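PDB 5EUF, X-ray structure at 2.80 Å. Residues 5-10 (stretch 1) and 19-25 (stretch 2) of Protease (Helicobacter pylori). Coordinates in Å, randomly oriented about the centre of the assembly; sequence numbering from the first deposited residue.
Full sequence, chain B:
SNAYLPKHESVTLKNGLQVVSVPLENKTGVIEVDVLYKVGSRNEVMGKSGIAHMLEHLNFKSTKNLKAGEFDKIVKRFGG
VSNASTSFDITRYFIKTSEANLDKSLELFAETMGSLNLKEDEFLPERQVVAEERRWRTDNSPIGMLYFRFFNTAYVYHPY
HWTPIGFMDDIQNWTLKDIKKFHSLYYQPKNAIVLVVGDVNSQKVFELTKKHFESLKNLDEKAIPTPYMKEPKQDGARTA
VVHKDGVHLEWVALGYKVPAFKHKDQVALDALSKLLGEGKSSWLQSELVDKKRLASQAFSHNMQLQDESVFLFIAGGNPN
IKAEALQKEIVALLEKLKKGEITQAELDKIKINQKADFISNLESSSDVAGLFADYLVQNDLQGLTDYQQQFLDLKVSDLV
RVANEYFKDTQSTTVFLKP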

ATOM      1  N   LEU B   5      38.096  -0.588 -17.204  1.00 70.90           N
ATOM      2  CA  LEU B   5      37.021  -1.547 -16.968  1.00 61.12           C
ATOM      3  C   LEU B   5      37.041  -2.628 -18.046  1.00 60.26           C
ATOM      4  O   LEU B   5      37.132  -2.313 -19.234  1.00 68.05           O
ATOM      5  CB  LEU B   5      35.663  -0.839 -16.945  1.00 53.83           C
ATOM      6  CG  LEU B   5      34.465  -1.609 -16.380  1.00 47.78           C
ATOM      7  CD1 LEU B   5      34.593  -1.775 -14.872  1.00 37.95           C
ATOM      8  CD2 LEU B   5      33.152  -0.927 -16.738  1.00 44.40           C
ATOM      9  N   PRO B   6      36.962  -3.904 -17.635  1.00 56.02           N
ATOM     10  CA  PRO B   6      37.033  -5.065 -18.532  1.00 43.12           C
ATOM     11  C   PRO B   6      36.100  -4.972 -19.734  1.00 39.62           C
ATOM     12  O   PRO B   6      34.917  -4.668 -19.578  1.00 41.26           O
ATOM     13  CB  PRO B   6      36.616  -6.227 -17.628  1.00 41.76           C
ATOM     14  CG  PRO B   6      37.033  -5.803 -16.275  1.00 51.95           C
ATOM     15  CD  PRO B   6      36.817  -4.315 -16.227  1.00 59.62           C
ATOM     16  N   LYS B   7      36.637  -5.228 -20.922  1.00 53.94           N
ATOM     17  CA  LYS B   7      35.826  -5.278 -22.129  1.00 37.26           C
ATOM     18  C   LYS B   7      34.892  -6.481 -22.071  1.00 49.02           C
ATOM     19  O   LYS B   7      35.138  -7.433 -21.330  1.00 44.11           O
ATOM     20  CB  LYS B   7      36.713  -5.342 -23.376  1.00 39.74           C
ATOM     21  N   HIS B   8      33.819  -6.438 -22.851  1.00 42.91           N
ATOM     22  CA  HIS B   8      32.837  -7.515 -22.848  1.00 34.89           C
ATOM     23  C   HIS B   8      32.265  -7.758 -24.239  1.00 43.36           C
ATOM     24  O   HIS B   8      32.439  -6.945 -25.146  1.00 53.95           O
ATOM     25  CB  HIS B   8      31.700  -7.192 -21.880  1.00 33.64           C
ATOM     26  CG  HIS B   8      30.792  -6.105 -22.366  1.00 35.28           C
ATOM     27  ND1 HIS B   8      31.135  -4.771 -22.315  1.00 41.81           N
ATOM     28  CD2 HIS B   8      29.557  -6.155 -22.918  1.00 37.86           C
ATOM     29  CE1 HIS B   8      30.148  -4.046 -22.813  1.00 39.51           C
ATOM     30  NE2 HIS B   8      29.179  -4.862 -23.186  1.00 37.71           N
ATOM     31  N   GLU B   9      31.580  -8.885 -24.399  1.00 51.52           N
ATOM     32  CA  GLU B   9      30.868  -9.177 -25.638  1.00 61.68           C
ATOM     33  C   GLU B   9      29.439  -9.626 -25.340  1.00 54.94           C
ATOM     34  O   GLU B   9      29.217 -10.516 -24.519  1.00 55.43           O
ATOM     35  CB  GLU B   9      31.603 -10.243 -26.454  1.00 60.01           C
ATOM     36  CG  GLU B   9      32.965  -9.800 -26.969  1.00 70.28           C
ATOM     37  CD  GLU B   9      33.415 -10.591 -28.183  1.00 80.11           C
ATOM     38  OE1 GLU B   9      34.638 -10.657 -28.431  1.00 88.60           O
ATOM     39  OE2 GLU B   9      32.546 -11.140 -28.895  1.00 75.11           O
ATOM     40  N   SER B  10      28.475  -8.999 -26.005  1.00 46.54           N
ATOM     41  CA  SER B  10      27.069  -9.313 -25.784  1.00 42.46           C
ATOM     42  C   SER B  10      26.437  -9.982 -27.000  1.00 46.49           C
ATOM     43  O   SER B  10      26.740  -9.643 -28.145  1.00 39.95           O
ATOM     44  CB  SER B  10      26.287  -8.047 -25.426  1.00 43.37           C
ATOM     45  OG  SER B  10      24.909  -8.332 -25.254  1.00 53.81           O
ATOM     46  N   VAL B  19      23.114 -12.720 -23.497  1.00 23.49           N
ATOM     47  CA  VAL B  19      24.285 -13.423 -22.991  1.00 39.66           C
ATOM     48  C   VAL B  19      25.485 -12.489 -22.951  1.00 34.08           C
ATOM     49  O   VAL B  19      25.904 -11.962 -23.981  1.00 31.10           O
ATOM     50  CB  VAL B  19      24.631 -14.656 -23.850  1.00 36.97           C
ATOM     51  CG1 VAL B  19      25.596 -15.567 -23.105  1.00 33.85           C
ATOM     52  CG2 VAL B  19      23.371 -15.412 -24.221  1.00 33.32           C
ATOM     53  N   VAL B  20      26.034 -12.284 -21.759  1.00 36.50           N
ATOM     54  CA  VAL B  20      27.162 -11.377 -21.587  1.00 27.71           C
ATOM     55  C   VAL B  20      28.393 -12.105 -21.057  1.00 39.88           C
ATOM     56  O   VAL B  20      28.361 -12.707 -19.981  1.00 29.35           O
ATOM     57  CB  VAL B  20      26.818 -10.219 -20.632  1.00 27.76           C
ATOM     58  CG1 VAL B  20      28.005  -9.277 -20.499  1.00 25.14           C
ATOM     59  CG2 VAL B  20      25.583  -9.470 -21.125  1.00 25.10           C
ATOM     60  N   SER B  21      29.475 -12.040 -21.828  1.00 41.65           N
ATOM     61  CA  SER B  21      30.740 -12.652 -21.450  1.00 33.50           C
ATOM     62  C   SER B  21      31.761 -11.583 -21.072  1.00 33.19           C
ATOM     63  O   SER B  21      32.027 -10.668 -21.850  1.00 40.52           O
ATOM     64  CB  SER B  21      31.275 -13.517 -22.595  1.00 38.20           C
ATOM     65  OG  SER B  21      32.602 -13.943 -22.343  1.00 43.84           O
ATOM     66  N   VAL B  22      32.324 -11.695 -19.874  1.00 33.22           N
ATOM     67  CA  VAL B  22      33.334 -10.746 -19.417  1.00 43.31           C
ATOM     68  C   VAL B  22      34.632 -11.475 -19.075  1.00 49.28           C
ATOM     69  O   VAL B  22      34.864 -11.832 -17.920  1.00 50.40           O
ATOM     70  CB  VAL B  22      32.854  -9.946 -18.186  1.00 38.33           C
ATOM     71  CG1 VAL B  22      33.774  -8.760 -17.930  1.00 37.47           C
ATOM     72  CG2 VAL B  22      31.425  -9.471 -18.382  1.00 34.81           C
ATOM     73  N   PRO B  23      35.480 -11.707 -20.088  1.00 48.75           N
ATOM     74  CA  PRO B  23      36.735 -12.442 -19.902  1.00 40.81           C
ATOM     75  C   PRO B  23      37.708 -11.732 -18.969  1.00 45.77           C
ATOM     76  O   PRO B  23      37.742 -10.501 -18.925  1.00 42.79           O
ATOM     77  CB  PRO B  23      37.312 -12.523 -21.319  1.00 35.97           C
ATOM     78  CG  PRO B  23      36.151 -12.316 -22.221  1.00 39.78           C
ATOM     79  CD  PRO B  23      35.250 -11.364 -21.501  1.00 48.00           C
ATOM     80  N   LEU B  24      38.485 -12.515 -18.230  1.00 48.85           N
ATOM     81  CA  LEU B  24      39.538 -11.984 -17.376  1.00 49.43           C
ATOM     82  C   LEU B  24      40.807 -12.813 -17.545  1.00 67.24           C
ATOM     83  O   LEU B  24      40.938 -13.890 -16.960  1.00 72.49           O
ATOM     84  CB  LEU B  24      39.101 -11.974 -15.907  1.00 54.05           C
ATOM     85  CG  LEU B  24      37.969 -11.025 -15.498  1.00 45.34           C
ATOM     86  CD1 LEU B  24      37.678 -11.145 -14.007  1.00 32.07           C
ATOM     87  CD2 LEU B  24      38.299  -9.587 -15.864  1.00 34.74           C
ATOM     88  N   GLU B  25      41.731 -12.313 -18.361  1.00 69.36           N
ATOM     89  CA  GLU B  25      43.009 -12.983 -18.577  1.00 71.05           C
ATOM     90  C   GLU B  25      43.810 -13.022 -17.281  1.00 83.47           C
ATOM     91  O   GLU B  25      44.344 -14.067 -16.904  1.00 71.81           O
ATOM     92  CB  GLU B  25      43.808 -12.280 -19.676  1.00 74.04           C
TER

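Pro 6, His 8 and Glu 9 have the most surface covered by the opposing stretch (46, 41 and 39 Å²), and their contacts differ in emphasis. Glu 9 makes contact through its backbone. Its N donates to O of Ser 21 at 3.1 Å, with an N-H...O angle of 163°, and its O accepts from N of Ser 21, also at 3.1 Å and nearly linear at 178°. This reciprocal pair defines an antiparallel bridge, consistent with end-to-end directions 159° apart. The Glu 9 side chain contributes little: its end leads away, and its nearest approach is CB of Glu 9 to O of Ser 21, at 4.6 Å.

His 8 lies one residue before the strand. Its CA is 3.4 Å from O of Ser 21, a CA-H...O contact whose 123° angle at hydrogen is well short of linear; the same carbonyl oxygen also accepts the Glu 9 N-H. The imidazole, with chi1 at 72° (p), brings CD2 of His 8 to 4.2 Å from CG1 of Val 20, an oblique approach, while CB of His 8 lies 4.2 Å from CG2 of Val 22.

Pro 6 points its CA-to-CB bond toward the other stretch and packs by apolar contact. Its CB is 3.8 Å from CG1 of Val 22, and its CG is 4.0 Å from CD2 of Leu 24, whose side-chain end comes nearer than its CA-to-CB direction suggests.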